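Local coordinates for acetylserotonin O-methyltransferase (Homo sapiens, PDB 4A6D), which transfers a methyl group from S-adenosylmethionine to N-acetylserotonin, giving melatonin in the last step of its synthesis, and works as a homodimer, at residues E162-N167 against A190-K195. Numbering follows the deposited sequence.
Sequences EVWSVN and AGALAK. With SAM (S-adenosylmethionine), chain D.
Trp-164 swings its indole beside its own backbone N, with CG anti to the carbonyl carbon (chi1 -47°), and Leu-193, whose CG stands anti to the backbone N (chi1 -159°), extends one methyl to meet it. That methyl, CD1 of Leu-193, lies over one face of the indole, displaced toward the rim and 3.6 Å from CD2 of Trp-164. On the opposite face CG1 of Val-163 sits above the ring centre, so the indole is clamped between two aliphatic groups. Ala-192 adds a looser touch at the edge, its CB 4.4 Å from CD1 of Trp-164. Thus held, the ring points its N-H at the SAM carboxylate: NE1 of Trp-164 donates to OXT of SAM at 2.8 Å, nearly straight at 168°. Ile-282 of strand 278-283 touches both Trp-164 and Leu-193. A phenylalanine in place of Trp-164, having no N-H, would probably hold the carboxylate less firmly and give CD1 of Leu-193 less ring to pack on. SAM is also hydrogen-bonded to Tyr-147, Asp-210 and Asp-236. Helix 192-200, following strand 182-186 and a glycine-rich turn, belongs to the Rossmann-like fold of class I methyltransferases, and Trp-164 helps to line the SAM pocket of this one.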
loop_
_atom_site.group_PDB
_atom_site.type_symbol
_atom_site.label_atom_id
_atom_site.label_comp_id
_atom_site.label_asym_id
_atom_site.label_seq_id
_atom_site.Cartn_x
_atom_site.Cartn_y
_atom_site.Cartn_z
ATOM N N GLU A 162 -16.119 -11.008 9.419
ATOM C CA GLU A 162 -14.955 -10.892 10.277
ATOM C C GLU A 162 -14.908 -9.694 11.216
ATOM O O GLU A 162 -14.541 -9.875 12.387
ATOM C CB GLU A 162 -13.680 -11.098 9.475
ATOM C CG GLU A 162 -13.523 -12.542 9.031
ATOM C CD GLU A 162 -12.236 -12.853 8.303
ATOM O OE1 GLU A 162 -11.660 -11.929 7.689
ATOM O OE2 GLU A 162 -11.819 -14.033 8.322
ATOM N N VAL A 163 -15.324 -8.492 10.753
ATOM C CA VAL A 163 -15.296 -7.311 11.629
ATOM C C VAL A 163 -16.217 -7.442 12.864
ATOM O O VAL A 163 -15.867 -6.970 13.961
ATOM C CB VAL A 163 -15.468 -5.968 10.876
ATOM C CG1 VAL A 163 -16.920 -5.757 10.421
ATOM C CG2 VAL A 163 -14.963 -4.791 11.732
ATOM N N TRP A 164 -17.359 -8.134 12.691
ATOM C CA TRP A 164 -18.319 -8.312 13.769
ATOM C C TRP A 164 -17.838 -9.148 14.954
ATOM O O TRP A 164 -18.338 -8.972 16.069
ATOM C CB TRP A 164 -19.700 -8.675 13.223
ATOM C CG TRP A 164 -20.118 -7.790 12.073
ATOM C CD1 TRP A 164 -20.445 -8.188 10.811
ATOM C CD2 TRP A 164 -20.151 -6.347 12.064
ATOM N NE1 TRP A 164 -20.680 -7.088 10.012
ATOM C CE2 TRP A 164 -20.526 -5.946 10.762
ATOM C CE3 TRP A 164 -19.864 -5.348 13.033
ATOM C CZ2 TRP A 164 -20.650 -4.598 10.401
ATOM C CZ3 TRP A 164 -19.976 -4.009 12.673
ATOM C CH2 TRP A 164 -20.367 -3.646 11.369
ATOM N N SER A 165 -16.801 -9.973 14.746
ATOM C CA SER A 165 -16.181 -10.765 15.810
ATOM C C SER A 165 -15.451 -9.846 16.817
ATOM O O SER A 165 -15.274 -10.225 17.976
ATOM C CB SER A 165 -15.210 -11.783 15.220
ATOM O OG SER A 165 -14.153 -11.168 14.501
ATOM N N VAL A 166 -15.060 -8.633 16.368
ATOM C CA VAL A 166 -14.388 -7.614 17.184
ATOM C C VAL A 166 -15.279 -6.405 17.485
ATOM O O VAL A 166 -15.249 -5.912 18.600
ATOM C CB VAL A 166 -13.019 -7.154 16.608
ATOM C CG1 VAL A 166 -11.877 -7.909 17.254
ATOM C CG2 VAL A 166 -12.959 -7.289 15.096
ATOM N N ASN A 167 -16.025 -5.901 16.479
ATOM C CA ASN A 167 -16.862 -4.695 16.583
ATOM C C ASN A 167 -18.353 -4.941 16.894
ATOM O O ASN A 167 -19.054 -3.988 17.247
ATOM C CB ASN A 167 -16.726 -3.864 15.282
ATOM C CG ASN A 167 -16.799 -2.353 15.456
ATOM O OD1 ASN A 167 -16.053 -1.608 14.810
ATOM N ND2 ASN A 167 -17.714 -1.847 16.300
ATOM N N ALA A 190 -24.116 -13.171 5.514
ATOM C CA ALA A 190 -23.956 -14.504 6.118
ATOM C C ALA A 190 -24.696 -14.662 7.463
ATOM O O ALA A 190 -24.881 -15.791 7.922
ATOM C CB ALA A 190 -22.478 -14.827 6.289
ATOM N N GLY A 191 -25.089 -13.532 8.068
ATOM C CA GLY A 191 -25.810 -13.479 9.337
ATOM C C GLY A 191 -24.965 -13.423 10.595
ATOM O O GLY A 191 -25.461 -13.750 11.677
ATOM N N ALA A 192 -23.684 -13.007 10.469
ATOM C CA ALA A 192 -22.735 -12.907 11.581
ATOM C C ALA A 192 -23.229 -11.934 12.659
ATOM O O ALA A 192 -23.289 -12.303 13.838
ATOM C CB ALA A 192 -21.375 -12.481 11.070
ATOM N N LEU A 193 -23.634 -10.717 12.242
ATOM C CA LEU A 193 -24.157 -9.696 13.133
ATOM C C LEU A 193 -25.442 -10.184 13.824
ATOM O O LEU A 193 -25.588 -10.008 15.032
ATOM C CB LEU A 193 -24.363 -8.375 12.368
ATOM C CG LEU A 193 -24.435 -7.085 13.195
ATOM C CD1 LEU A 193 -23.160 -6.854 14.039
ATOM C CD2 LEU A 193 -24.699 -5.909 12.303
ATOM N N ALA A 194 -26.324 -10.879 13.075
ATOM C CA ALA A 194 -27.567 -11.442 13.609
ATOM C C ALA A 194 -27.277 -12.519 14.647
ATOM O O ALA A 194 -27.955 -12.556 15.659
ATOM C CB ALA A 194 -28.404 -12.013 12.490
ATOM N N LYS A 195 -26.266 -13.375 14.422
ATOM C CA LYS A 195 -25.855 -14.419 15.368
ATOM C C LYS A 195 -25.445 -13.770 16.694
ATOM O O LYS A 195 -25.855 -14.247 17.756
ATOM C CB LYS A 195 -24.692 -15.257 14.800
ATOM C CG LYS A 195 -25.113 -16.557 14.105
ATOM C CD LYS A 195 -23.981 -17.140 13.226
ATOM C CE LYS A 195 -24.049 -18.648 13.055
ATOM N NZ LYS A 195 -23.171 -19.134 11.955
HETATM N N SAM D . -24.556 -6.122 6.647
HETATM C CA SAM D . -23.369 -6.937 6.307
HETATM C C SAM D . -22.055 -6.610 7.046
HETATM O O SAM D . -21.893 -5.474 7.442
HETATM O OXT SAM D . -21.133 -7.462 7.260
HETATM C CB SAM D . -23.230 -6.895 4.806
HETATM C CG SAM D . -22.799 -5.525 4.266
HETATM S SD SAM D . -22.563 -5.682 2.459
HETATM C CE SAM D . -21.634 -4.239 2.133
HETATM C "C5'" SAM D . -24.123 -5.045 1.765
HETATM C "C4'" SAM D . -25.095 -6.233 1.786
HETATM O "O4'" SAM D . -26.264 -5.759 1.142
HETATM C "C3'" SAM D . -24.568 -7.464 0.952
HETATM O "O3'" SAM D . -24.658 -8.683 1.708
HETATM C "C2'" SAM D . -25.477 -7.417 -0.320
HETATM O "O2'" SAM D . -25.757 -8.650 -0.984
HETATM C "C1'" SAM D . -26.761 -6.802 0.265
HETATM N N9 SAM D . -27.624 -6.193 -0.769
HETATM C C8 SAM D . -27.217 -5.344 -1.795
HETATM N N7 SAM D . -28.242 -4.990 -2.511
HETATM C C5 SAM D . -29.380 -5.633 -2.035
HETATM C C6 SAM D . -30.742 -5.679 -2.389
HETATM N N6 SAM D . -31.179 -4.898 -3.406
HETATM N N1 SAM D . -31.618 -6.429 -1.630
HETATM C C2 SAM D . -31.189 -7.203 -0.623
HETATM N N3 SAM D . -29.894 -7.187 -0.274
HETATM C C4 SAM D . -28.989 -6.401 -0.888
#